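Local coordinates for cysteine desulfurase (PDB 6WCI) that removes sulfur from L-cysteine with the help of pyridoxal 5'-phosphate, releasing L-alanine and passing the sulfur to a carrier, at the interface of chains A and B. Residues are numbered along the deposited sequence; one frame, centred on the assembly and turned at random. Chains: chain A/B, Cysteine desulfurase.

Contact 1: the interface of chains A and B. Residues chain A 116, 119, 269-270; chain B 116, 269-270.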
ATOM      1  N   PHE A 116      -3.501   6.514  -4.558  1.00 23.31           N
ATOM      2  CA  PHE A 116      -4.318   5.371  -4.957  1.00 21.40           C
ATOM      3  C   PHE A 116      -5.793   5.754  -4.998  1.00 25.85           C
ATOM      4  O   PHE A 116      -6.520   5.379  -5.930  1.00 25.42           O
ATOM      5  CB  PHE A 116      -4.086   4.187  -4.007  1.00 21.48           C
ATOM      6  CG  PHE A 116      -4.779   2.922  -4.426  1.00 25.17           C
ATOM      7  CD1 PHE A 116      -6.129   2.747  -4.205  1.00 22.05           C
ATOM      8  CD2 PHE A 116      -4.068   1.898  -5.026  1.00 25.67           C
ATOM      9  CE1 PHE A 116      -6.768   1.555  -4.565  1.00 20.95           C
ATOM     10  CE2 PHE A 116      -4.702   0.713  -5.409  1.00 30.13           C
ATOM     11  CZ  PHE A 116      -6.054   0.550  -5.186  1.00 26.04           C
ATOM     12  N   ASN A 119      -6.667   7.646  -8.250  1.00 27.28           N
ATOM     13  CA  ASN A 119      -6.602   6.739  -9.393  1.00 30.50           C
ATOM     14  C   ASN A 119      -7.779   5.772  -9.411  1.00 37.10           C
ATOM     15  O   ASN A 119      -8.242   5.381 -10.487  1.00 34.54           O
ATOM     16  CB  ASN A 119      -5.282   5.963  -9.389  1.00 33.10           C
ATOM     17  CG  ASN A 119      -4.108   6.798  -9.860  1.00 36.46           C
ATOM     18  OD1 ASN A 119      -3.839   6.911 -11.059  1.00 35.92           O
ATOM     19  ND2 ASN A 119      -3.396   7.390  -8.910  1.00 27.02           N
ATOM     20  N   PHE A 269     -11.829  -2.279  -9.255  1.00 30.25           N
ATOM     21  CA  PHE A 269     -10.565  -1.702  -9.682  1.00 33.39           C
ATOM     22  C   PHE A 269      -9.523  -2.806  -9.713  1.00 31.70           C
ATOM     23  O   PHE A 269      -9.330  -3.463 -10.742  1.00 37.28           O
ATOM     24  CB  PHE A 269     -10.162  -0.569  -8.743  1.00 35.55           C
ATOM     25  CG  PHE A 269      -8.937   0.182  -9.166  1.00 33.36           C
ATOM     26  CD1 PHE A 269      -8.633   0.366 -10.509  1.00 34.76           C
ATOM     27  CD2 PHE A 269      -8.094   0.727  -8.204  1.00 32.29           C
ATOM     28  CE1 PHE A 269      -7.500   1.081 -10.884  1.00 37.43           C
ATOM     29  CE2 PHE A 269      -6.962   1.440  -8.569  1.00 31.90           C
ATOM     30  CZ  PHE A 269      -6.666   1.620  -9.907  1.00 35.20           C
ATOM     31  N   LEU A 270      -8.886  -3.059  -8.577  1.00 36.10           N
ATOM     32  CA  LEU A 270      -7.975  -4.180  -8.464  1.00 32.12           C
ATOM     33  C   LEU A 270      -8.765  -5.446  -8.172  1.00 33.81           C
ATOM     34  O   LEU A 270      -9.727  -5.430  -7.399  1.00 33.00           O
ATOM     35  CB  LEU A 270      -6.957  -3.923  -7.362  1.00 32.61           C
ATOM     36  CG  LEU A 270      -5.645  -3.209  -7.707  1.00 36.52           C
ATOM     37  CD1 LEU A 270      -5.851  -2.015  -8.580  1.00 35.15           C
ATOM     38  CD2 LEU A 270      -4.913  -2.810  -6.426  1.00 32.87           C
TER
ATOM     39  N   PHE B 116      -1.441  -6.434  -5.899  1.00 33.30           N
ATOM     40  CA  PHE B 116      -1.179  -5.246  -6.704  1.00 28.53           C
ATOM     41  C   PHE B 116      -0.219  -5.556  -7.845  1.00 29.54           C
ATOM     42  O   PHE B 116      -0.424  -5.102  -8.980  1.00 28.84           O
ATOM     43  CB  PHE B 116      -0.620  -4.114  -5.836  1.00 23.50           C
ATOM     44  CG  PHE B 116      -0.523  -2.792  -6.561  1.00 25.01           C
ATOM     45  CD1 PHE B 116       0.453  -2.574  -7.516  1.00 32.36           C
ATOM     46  CD2 PHE B 116      -1.420  -1.774  -6.292  1.00 30.88           C
ATOM     47  CE1 PHE B 116       0.528  -1.374  -8.200  1.00 32.32           C
ATOM     48  CE2 PHE B 116      -1.343  -0.564  -6.963  1.00 33.35           C
ATOM     49  CZ  PHE B 116      -0.370  -0.364  -7.919  1.00 32.04           C
ATOM     50  N   PHE B 269       0.487   2.921 -14.923  1.00 25.28           N
ATOM     51  CA  PHE B 269      -0.762   2.452 -14.338  1.00 32.45           C
ATOM     52  C   PHE B 269      -1.324   3.537 -13.424  1.00 26.27           C
ATOM     53  O   PHE B 269      -2.190   4.310 -13.836  1.00 29.91           O
ATOM     54  CB  PHE B 269      -0.537   1.134 -13.573  1.00 28.93           C
ATOM     55  CG  PHE B 269      -1.791   0.545 -13.002  1.00 31.27           C
ATOM     56  CD1 PHE B 269      -3.014   0.776 -13.608  1.00 33.45           C
ATOM     57  CD2 PHE B 269      -1.751  -0.218 -11.851  1.00 33.71           C
ATOM     58  CE1 PHE B 269      -4.172   0.251 -13.076  1.00 32.05           C
ATOM     59  CE2 PHE B 269      -2.907  -0.749 -11.314  1.00 32.65           C
ATOM     60  CZ  PHE B 269      -4.119  -0.517 -11.932  1.00 29.19           C
ATOM     61  N   LEU B 270      -0.852   3.617 -12.188  1.00 32.37           N
ATOM     62  CA  LEU B 270      -1.262   4.724 -11.331  1.00 30.47           C
ATOM     63  C   LEU B 270      -0.488   5.980 -11.710  1.00 30.33           C
ATOM     64  O   LEU B 270       0.716   5.930 -11.983  1.00 26.54           O
ATOM     65  CB  LEU B 270      -1.052   4.393  -9.855  1.00 33.02           C
ATOM     66  CG  LEU B 270      -2.209   3.705  -9.100  1.00 32.77           C
ATOM     67  CD1 LEU B 270      -2.753   2.528  -9.851  1.00 29.54           C
ATOM     68  CD2 LEU B 270      -1.812   3.288  -7.685  1.00 29.86           C
TER
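At the centre of this apolar patch A:Phe116 and B:Phe116 pass antiparallel and touch edge to edge, CE2 to CE2 at 3.9 Å, each atom lying in the plane of the other ring. Both rings stand off the start of helix 114-126 with CG anti to the backbone N (chi1 -174° and -171°), which turns them toward the partner chain. The leucines cross between the subunits: A:Leu270 CD2 rests 3.6 Å from B:Phe116 CD2, and B:Leu270 CD2 lies 3.8 Å from A:Phe116 CD2. Further out, A:Phe269 and B:Phe269 arrive from opposite directions and meet at their rims, A:Phe269 CE1 being 3.9 Å from B:Phe269 CZ. Each of these rings has CD1 of the next leucine in its own chain over one face, offset toward the rim, and the same methyl also reaches the ring of the other subunit: B:Leu270 CD1 is 4.0 Å from A:Phe269 CZ. Toward the polar rim the carboxamide of A:Asn119 lies against the side of B:Leu270, with CG 3.7 Å from B:Leu270 CG, and its OD1 approaches the backbone at B:Leu270 CA. Symmetric hydrophobic packing here joins the two subunits of the desulfurase dimer.

Contact 2: the interface of chains A and B. Residues chain A 144, 386-387; chain B 276-279.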
ATOM      1  N   HIS A 144       0.007  16.881  -8.076  1.00 23.64           N
ATOM      2  CA  HIS A 144       0.053  15.942  -9.194  1.00 24.85           C
ATOM      3  C   HIS A 144      -0.849  14.731  -8.984  1.00 31.05           C
ATOM      4  O   HIS A 144      -1.358  14.172  -9.962  1.00 29.87           O
ATOM      5  CB  HIS A 144       1.490  15.497  -9.439  1.00 22.10           C
ATOM      6  CG  HIS A 144       2.373  16.596  -9.928  1.00 24.47           C
ATOM      7  ND1 HIS A 144       3.743  16.482  -9.979  1.00 27.20           N
ATOM      8  CD2 HIS A 144       2.078  17.833 -10.401  1.00 24.04           C
ATOM      9  CE1 HIS A 144       4.259  17.602 -10.453  1.00 26.15           C
ATOM     10  NE2 HIS A 144       3.271  18.438 -10.717  1.00 25.24           N
ATOM     11  N   HIS A 386       3.720  21.295 -10.367  1.00 30.98           N
ATOM     12  CA  HIS A 386       4.419  22.069 -11.392  1.00 27.63           C
ATOM     13  C   HIS A 386       3.552  23.140 -12.044  1.00 36.05           C
ATOM     14  O   HIS A 386       4.073  24.244 -12.286  1.00 31.72           O
ATOM     15  CB  HIS A 386       5.004  21.141 -12.462  1.00 25.87           C
ATOM     16  CG  HIS A 386       6.046  20.195 -11.945  1.00 31.75           C
ATOM     17  ND1 HIS A 386       6.785  19.379 -12.774  1.00 31.28           N
ATOM     18  CD2 HIS A 386       6.467  19.932 -10.685  1.00 26.74           C
ATOM     19  CE1 HIS A 386       7.626  18.662 -12.049  1.00 25.54           C
ATOM     20  NE2 HIS A 386       7.449  18.974 -10.778  1.00 28.50           N
ATOM     21  N   PRO A 387       2.273  22.901 -12.369  1.00 31.11           N
ATOM     22  CA  PRO A 387       1.475  23.981 -12.982  1.00 25.82           C
ATOM     23  C   PRO A 387       1.280  25.166 -12.063  1.00 26.61           C
ATOM     24  O   PRO A 387       1.245  26.311 -12.526  1.00 30.92           O
ATOM     25  CB  PRO A 387       0.147  23.291 -13.300  1.00 31.89           C
ATOM     26  CG  PRO A 387       0.523  21.826 -13.473  1.00 29.41           C
ATOM     27  CD  PRO A 387       1.568  21.604 -12.422  1.00 33.07           C
TER
ATOM     28  N   ILE B 276       6.184  10.797 -12.337  1.00 36.30           N
ATOM     29  CA  ILE B 276       6.308  11.766 -13.409  1.00 31.93           C
ATOM     30  C   ILE B 276       7.720  12.324 -13.385  1.00 35.89           C
ATOM     31  O   ILE B 276       8.442  12.239 -12.391  1.00 31.14           O
ATOM     32  CB  ILE B 276       5.269  12.906 -13.296  1.00 32.30           C
ATOM     33  CG1 ILE B 276       5.348  13.564 -11.914  1.00 28.79           C
ATOM     34  CG2 ILE B 276       3.867  12.384 -13.557  1.00 35.46           C
ATOM     35  CD1 ILE B 276       6.336  14.701 -11.816  1.00 31.64           C
ATOM     36  N   LYS B 277       8.112  12.931 -14.489  1.00 35.82           N
ATOM     37  CA  LYS B 277       9.328  13.722 -14.538  1.00 37.46           C
ATOM     38  C   LYS B 277       9.029  15.211 -14.650  1.00 37.63           C
ATOM     39  O   LYS B 277       9.661  16.020 -13.970  1.00 33.33           O
ATOM     40  CB  LYS B 277      10.185  13.255 -15.723  1.00 47.42           C
ATOM     41  CG  LYS B 277      11.554  13.898 -15.866  1.00 59.90           C
ATOM     42  CD  LYS B 277      12.323  13.263 -17.033  1.00 66.82           C
ATOM     43  CE  LYS B 277      12.346  11.733 -16.922  1.00 69.71           C
ATOM     44  NZ  LYS B 277      13.180  11.079 -17.973  1.00 70.94           N
ATOM     45  N   GLU B 278       8.050  15.576 -15.479  1.00 33.87           N
ATOM     46  CA  GLU B 278       7.600  16.949 -15.672  1.00 35.48           C
ATOM     47  C   GLU B 278       6.095  16.901 -15.864  1.00 38.95           C
ATOM     48  O   GLU B 278       5.602  16.097 -16.662  1.00 40.48           O
ATOM     49  CB  GLU B 278       8.256  17.598 -16.901  1.00 35.63           C
ATOM     50  CG  GLU B 278       9.775  17.613 -16.897  1.00 48.83           C
ATOM     51  CD  GLU B 278      10.348  18.634 -15.933  1.00 64.81           C
ATOM     52  OE1 GLU B 278       9.595  19.532 -15.490  1.00 66.90           O
ATOM     53  OE2 GLU B 278      11.554  18.542 -15.620  1.00 70.09           O
ATOM     54  N   VAL B 279       5.365  17.746 -15.146  1.00 30.44           N
ATOM     55  CA  VAL B 279       3.918  17.834 -15.282  1.00 31.22           C
ATOM     56  C   VAL B 279       3.562  19.206 -15.821  1.00 36.51           C
ATOM     57  O   VAL B 279       3.953  20.233 -15.252  1.00 38.35           O
ATOM     58  CB  VAL B 279       3.187  17.571 -13.955  1.00 34.89           C
ATOM     59  CG1 VAL B 279       1.707  17.883 -14.113  1.00 35.59           C
ATOM     60  CG2 VAL B 279       3.377  16.137 -13.520  1.00 24.76           C
TER
HETATM   61  O   HOH W   1       7.326  20.723 -15.363  1.00 52.46           O
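With CG anti to the carbonyl carbon (chi1 -63°), the imidazole of A:His386 leaves the first turn of helix 386-392 and presents ND1 to the backbone of B:Val279. In B:Val279 a chi1 of 171° sets CG1 anti to the backbone N and swings CG2 onto the ring of A:His144. This is a subunit contact of a class-V, PLP-dependent cysteine desulfurase; helix 386-392 begins two residues beyond the cysteine at position 384, modelled as S-hydroxycysteine. The amide N of B:Val279 donates to A:His386 ND1 over 3.2 Å; the bond is nearly straight at the hydrogen, but the donor lies far out of the imidazole plane, by 38°. Water 1 joins the same ND1 to the carboxylate oxygen OE1 of B:Glu278, whose chain has a kink at the second torsion. The side chain of the same valine puts CG2 over the centre of the A:His144 ring, 3.5 Å from its centroid, in a CH-pi contact. B:Ile276 lies perpendicular to that histidine side chain and brings CD1 to 3.6 Å from A:His144 ND1. The two histidines are coupled within chain A: the amide N of A:His386 donates to A:His144 NE2 at 2.9 Å, tilted from the ring plane, which would restrain rotation of the ring that the valine covers. CD of A:Pro387 extends the apolar surface, 4.1 Å from B:Val279 CG1.

Contact 3: the interface of chains A and B. Residues chain A 138-139, 147, 151, 161, 387; chain B 279, 281.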
ATOM      1  N   ILE A 138      -9.894  21.035 -13.635  1.00 32.17           N
ATOM      2  CA  ILE A 138      -8.865  20.817 -12.620  1.00 29.58           C
ATOM      3  C   ILE A 138      -8.285  22.172 -12.237  1.00 28.46           C
ATOM      4  O   ILE A 138      -7.886  22.941 -13.120  1.00 31.61           O
ATOM      5  CB  ILE A 138      -7.742  19.905 -13.142  1.00 27.38           C
ATOM      6  CG1 ILE A 138      -8.316  18.602 -13.729  1.00 29.12           C
ATOM      7  CG2 ILE A 138      -6.720  19.657 -12.040  1.00 24.90           C
ATOM      8  CD1 ILE A 138      -7.273  17.745 -14.420  1.00 29.99           C
ATOM      9  N   THR A 139      -8.206  22.459 -10.934  1.00 26.60           N
ATOM     10  CA  THR A 139      -7.706  23.781 -10.563  1.00 27.45           C
ATOM     11  C   THR A 139      -6.194  23.852 -10.752  1.00 25.55           C
ATOM     12  O   THR A 139      -5.475  22.850 -10.701  1.00 27.38           O
ATOM     13  CB  THR A 139      -8.024  24.156  -9.112  1.00 26.92           C
ATOM     14  OG1 THR A 139      -6.966  23.700  -8.272  1.00 27.79           O
ATOM     15  CG2 THR A 139      -9.335  23.574  -8.619  1.00 26.83           C
ATOM     16  N   ILE A 147      -3.964  15.457 -10.677  1.00 26.66           N
ATOM     17  CA  ILE A 147      -3.852  15.918 -12.055  1.00 31.07           C
ATOM     18  C   ILE A 147      -3.565  14.735 -12.962  1.00 31.88           C
ATOM     19  O   ILE A 147      -4.275  14.505 -13.948  1.00 30.08           O
ATOM     20  CB  ILE A 147      -2.746  16.968 -12.238  1.00 29.98           C
ATOM     21  CG1 ILE A 147      -3.023  18.229 -11.407  1.00 26.48           C
ATOM     22  CG2 ILE A 147      -2.618  17.310 -13.720  1.00 20.11           C
ATOM     23  CD1 ILE A 147      -1.872  19.198 -11.427  1.00 26.60           C
ATOM     24  N   GLN A 151      -5.247  13.139 -16.616  1.00 26.96           N
ATOM     25  CA  GLN A 151      -4.599  13.227 -17.919  1.00 28.18           C
ATOM     26  C   GLN A 151      -4.551  11.862 -18.589  1.00 28.85           C
ATOM     27  O   GLN A 151      -4.837  11.744 -19.792  1.00 32.21           O
ATOM     28  CB  GLN A 151      -3.190  13.804 -17.783  1.00 29.08           C
ATOM     29  CG  GLN A 151      -3.108  15.197 -17.174  1.00 30.99           C
ATOM     30  CD  GLN A 151      -1.684  15.707 -17.162  1.00 34.62           C
ATOM     31  OE1 GLN A 151      -0.817  15.153 -16.479  1.00 39.42           O
ATOM     32  NE2 GLN A 151      -1.426  16.745 -17.936  1.00 39.13           N
ATOM     33  N   ILE A 161      -9.107  18.451 -20.824  1.00 38.09           N
ATOM     34  CA  ILE A 161      -8.889  19.003 -19.497  1.00 37.50           C
ATOM     35  C   ILE A 161      -8.908  20.523 -19.595  1.00 33.67           C
ATOM     36  O   ILE A 161      -8.244  21.106 -20.461  1.00 37.59           O
ATOM     37  CB  ILE A 161      -7.576  18.473 -18.896  1.00 37.84           C
ATOM     38  CG1 ILE A 161      -7.756  16.992 -18.518  1.00 33.74           C
ATOM     39  CG2 ILE A 161      -7.140  19.332 -17.711  1.00 45.01           C
ATOM     40  CD1 ILE A 161      -6.516  16.314 -17.957  1.00 30.73           C
ATOM     41  N   PRO A 387       2.273  22.901 -12.369  1.00 31.11           N
ATOM     42  CA  PRO A 387       1.475  23.981 -12.982  1.00 25.82           C
ATOM     43  C   PRO A 387       1.280  25.166 -12.063  1.00 26.61           C
ATOM     44  O   PRO A 387       1.245  26.311 -12.526  1.00 30.92           O
ATOM     45  CB  PRO A 387       0.147  23.291 -13.300  1.00 31.89           C
ATOM     46  CG  PRO A 387       0.523  21.826 -13.473  1.00 29.41           C
ATOM     47  CD  PRO A 387       1.568  21.604 -12.422  1.00 33.07           C
TER
ATOM     48  N   VAL B 279       5.365  17.746 -15.146  1.00 30.44           N
ATOM     49  CA  VAL B 279       3.918  17.834 -15.282  1.00 31.22           C
ATOM     50  C   VAL B 279       3.562  19.206 -15.821  1.00 36.51           C
ATOM     51  O   VAL B 279       3.953  20.233 -15.252  1.00 38.35           O
ATOM     52  CB  VAL B 279       3.187  17.571 -13.955  1.00 34.89           C
ATOM     53  CG1 VAL B 279       1.707  17.883 -14.113  1.00 35.59           C
ATOM     54  CG2 VAL B 279       3.377  16.137 -13.520  1.00 24.76           C
ATOM     55  N   PHE B 281      -0.089  21.032 -17.939  1.00 36.22           N
ATOM     56  CA  PHE B 281      -1.399  20.812 -18.536  1.00 36.84           C
ATOM     57  C   PHE B 281      -1.322  20.677 -20.049  1.00 42.05           C
ATOM     58  O   PHE B 281      -2.297  20.239 -20.666  1.00 51.03           O
ATOM     59  CB  PHE B 281      -2.354  21.938 -18.153  1.00 41.61           C
ATOM     60  CG  PHE B 281      -2.822  21.861 -16.735  1.00 43.63           C
ATOM     61  CD1 PHE B 281      -3.507  20.741 -16.284  1.00 44.09           C
ATOM     62  CD2 PHE B 281      -2.569  22.891 -15.845  1.00 40.13           C
ATOM     63  CE1 PHE B 281      -3.937  20.652 -14.974  1.00 35.47           C
ATOM     64  CE2 PHE B 281      -3.005  22.806 -14.528  1.00 38.38           C
ATOM     65  CZ  PHE B 281      -3.683  21.688 -14.097  1.00 34.10           C
TER
HETATM   66  O   HOH W   2      -3.367  18.104 -19.626  1.00 41.51           O
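B:Phe281 inserts its ring among A:Pro387 and A:Ile147, which approach from one face side, A:Ile161 from the other and A:Ile138 near the edge, an aromatic plug reaching into the partner subunit of this class-V PLP-dependent desulfurase. Van der Waals contacts account for most of the surface it hides, 91 Å². A:Pro387 stands roughly square to the phenylalanine side chain and applies its CB to B:Phe281 CE2 at 3.4 Å, while CG of the pyrrolidine lies beside the same ring atom. On the same side of the ring, toward CE1, the CG2 branch of A:Ile147 comes within 3.8 Å of B:Phe281 CE1. The CD1 end of A:Ile147 also approaches B:Phe281 CZ, at 4.1 Å. From the opposite side A:Ile161 on strand 160-164 reaches B:Phe281 CD1 with its CG2 at 4.1 Å, and A:Ile138 on strand 135-139 adds a more distant CG2 near CE1. At the far end of the ring, the carbonyl O of A:Thr139 is 4.0 Å from B:Phe281 CZ. The ring is placed by a chi1 of -74°, which puts CG anti to the carbonyl carbon and points the phenyl group into chain A while the backbone stays near helix 148-157.

A polar link through water joins that helix to the phenylalanine backbone. The amide NE2 of A:Gln151 contacts water 2 at 2.9 Å in a nearly straight hydrogen bond; the same water meets the carbonyl O of B:Phe281 at 2.6 Å.

Contact 4: the interface of chains A and B. Residues chain A 72-74; chain B 47, 53-56.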
ATOM      1  N   ASN A  72      -0.004 -10.555  15.400  1.00 33.94           N
ATOM      2  CA  ASN A  72       0.123 -10.572  13.944  1.00 35.08           C
ATOM      3  C   ASN A  72      -0.549 -11.803  13.333  1.00 36.34           C
ATOM      4  O   ASN A  72      -0.118 -12.936  13.564  1.00 37.66           O
ATOM      5  CB  ASN A  72       1.597 -10.528  13.535  1.00 34.93           C
ATOM      6  CG  ASN A  72       1.789 -10.679  12.025  1.00 39.07           C
ATOM      7  OD1 ASN A  72       1.507  -9.762  11.265  1.00 38.34           O
ATOM      8  ND2 ASN A  72       2.251 -11.851  11.594  1.00 31.60           N
ATOM      9  N   ALA A  73      -1.594 -11.568  12.541  1.00 31.78           N
ATOM     10  CA  ALA A  73      -2.305 -12.606  11.807  1.00 35.35           C
ATOM     11  C   ALA A  73      -3.124 -11.919  10.727  1.00 36.76           C
ATOM     12  O   ALA A  73      -3.344 -10.705  10.778  1.00 41.03           O
ATOM     13  CB  ALA A  73      -3.205 -13.437  12.723  1.00 41.61           C
ATOM     14  N   ASN A  74      -3.592 -12.701   9.757  1.00 31.96           N
ATOM     15  CA  ASN A  74      -4.394 -12.080   8.714  1.00 35.31           C
ATOM     16  C   ASN A  74      -5.816 -11.866   9.220  1.00 40.79           C
ATOM     17  O   ASN A  74      -6.192 -12.317  10.305  1.00 45.14           O
ATOM     18  CB  ASN A  74      -4.375 -12.912   7.430  1.00 39.97           C
ATOM     19  CG  ASN A  74      -4.549 -12.044   6.157  1.00 44.94           C
ATOM     20  OD1 ASN A  74      -5.182 -10.989   6.188  1.00 43.42           O
ATOM     21  ND2 ASN A  74      -3.977 -12.495   5.051  1.00 43.38           N
TER
ATOM     22  N   TYR B  47       1.653 -21.750  16.097  1.00 48.04           N
ATOM     23  CA  TYR B  47       1.200 -20.986  14.938  1.00 44.68           C
ATOM     24  C   TYR B  47       1.493 -21.782  13.672  1.00 46.02           C
ATOM     25  O   TYR B  47       2.604 -21.752  13.143  1.00 47.91           O
ATOM     26  CB  TYR B  47       1.862 -19.613  14.897  1.00 39.10           C
ATOM     27  CG  TYR B  47       1.316 -18.740  13.787  1.00 41.78           C
ATOM     28  CD1 TYR B  47       0.114 -18.063  13.942  1.00 44.12           C
ATOM     29  CD2 TYR B  47       1.987 -18.613  12.575  1.00 41.41           C
ATOM     30  CE1 TYR B  47      -0.398 -17.268  12.928  1.00 39.30           C
ATOM     31  CE2 TYR B  47       1.481 -17.802  11.548  1.00 37.06           C
ATOM     32  CZ  TYR B  47       0.286 -17.144  11.739  1.00 36.84           C
ATOM     33  OH  TYR B  47      -0.251 -16.365  10.732  1.00 40.59           O
ATOM     34  N   THR B  53      -0.203 -15.601   6.844  1.00 42.44           N
ATOM     35  CA  THR B  53       0.804 -14.559   6.998  1.00 41.57           C
ATOM     36  C   THR B  53       1.904 -15.103   7.901  1.00 44.83           C
ATOM     37  O   THR B  53       1.648 -15.926   8.785  1.00 49.80           O
ATOM     38  CB  THR B  53       0.230 -13.263   7.589  1.00 40.61           C
ATOM     39  OG1 THR B  53       1.175 -12.204   7.404  1.00 35.98           O
ATOM     40  CG2 THR B  53      -0.019 -13.408   9.095  1.00 40.06           C
ATOM     41  N   GLY B  54       3.130 -14.636   7.672  1.00 42.38           N
ATOM     42  CA  GLY B  54       4.250 -15.065   8.478  1.00 36.71           C
ATOM     43  C   GLY B  54       4.518 -14.148   9.667  1.00 39.45           C
ATOM     44  O   GLY B  54       4.072 -13.008   9.728  1.00 40.61           O
ATOM     45  N   GLN B  55       5.258 -14.670  10.640  1.00 36.67           N
ATOM     46  CA  GLN B  55       5.609 -13.883  11.805  1.00 34.22           C
ATOM     47  C   GLN B  55       6.936 -13.178  11.561  1.00 35.53           C
ATOM     48  O   GLN B  55       7.689 -13.519  10.644  1.00 34.62           O
ATOM     49  CB  GLN B  55       5.679 -14.764  13.054  1.00 39.80           C
ATOM     50  CG  GLN B  55       4.375 -15.471  13.389  1.00 41.17           C
ATOM     51  CD  GLN B  55       3.211 -14.510  13.527  1.00 37.78           C
ATOM     52  OE1 GLN B  55       3.385 -13.359  13.907  1.00 40.33           O
ATOM     53  NE2 GLN B  55       2.016 -14.978  13.192  1.00 39.38           N
ATOM     54  N   LYS B  56       7.233 -12.193  12.422  1.00 32.64           N
ATOM     55  CA  LYS B  56       8.334 -11.311  12.066  1.00 38.25           C
ATOM     56  C   LYS B  56       9.499 -11.480  13.035  1.00 34.21           C
ATOM     57  O   LYS B  56       9.278 -11.659  14.239  1.00 32.75           O
ATOM     58  CB  LYS B  56       7.901  -9.836  12.072  1.00 37.79           C
ATOM     59  CG  LYS B  56       6.485  -9.569  11.536  1.00 31.70           C
ATOM     60  CD  LYS B  56       6.271 -10.069  10.133  1.00 26.20           C
ATOM     61  CE  LYS B  56       4.840  -9.797   9.714  1.00 33.61           C
ATOM     62  NZ  LYS B  56       4.473 -10.407   8.408  1.00 31.54           N
TER
HETATM   63  O   HOH W   3       2.026 -10.080   8.532  1.00 32.11           O
HETATM   64  O   HOH W   4      -2.920 -15.850  10.261  1.00 45.07           O
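A:Asn72, in the loop after helix 58-71, is held by the chain B loop 53-56 in a polar subunit contact, its CB lying 3.4 Å from the amide oxygen OE1 of B:Gln55. Chi1 of 175° turns CG away from the backbone N, and at CG the carboxamide lies near B:Lys56 CE. One branch, ND2, donates to B:Gln55 OE1 at 3.0 Å, the two amide planes 81° apart; the acceptor is close to the plane of the asparagine amide, but the donor stands above the glutamine carbonyl plane, by 56°. ND2 also makes a weak, bent bond to the carbonyl O of B:Gly54. The other branch, OD1, meets water 3, which also contacts B:Thr53 OG1 and the B:Lys56 ammonium group NZ. B:Gln55 completes a reciprocal pair: its NE2 donates to the backbone O of A:Asn72 at 3.0 Å. That NE2 lies 3.1 Å above one face of B:Tyr47, offset toward the rim. Beside these bonds, the methyl CG2 of B:Thr53 packs against A:Ala73 CA at 3.6 Å. The phenol of B:Tyr47 would steady the segment by donating to B:Thr53 O, and its OH also meets water 4 at 2.8 Å, which contacts the amide N of A:Asn74.

Contacts 2 and 3 form one continuous region, their C-alpha centres about 9 Å apart, and share A:Pro387 and B:Val279; the chain B stretch 276-281 serves both. Contact 1, which pairs the same residues of both chains, lies about 19 Å from each and draws on B:Phe269 and B:Leu270 a little earlier in the same chain. Contact 4 uses other segments and sits about 26 Å from contact 1, and 40 and 43 Å from contacts 2 and 3. Because the interface is two-fold symmetric, each contact recurs with chains exchanged, so the dimer is held at widely separated points by both apolar and polar links.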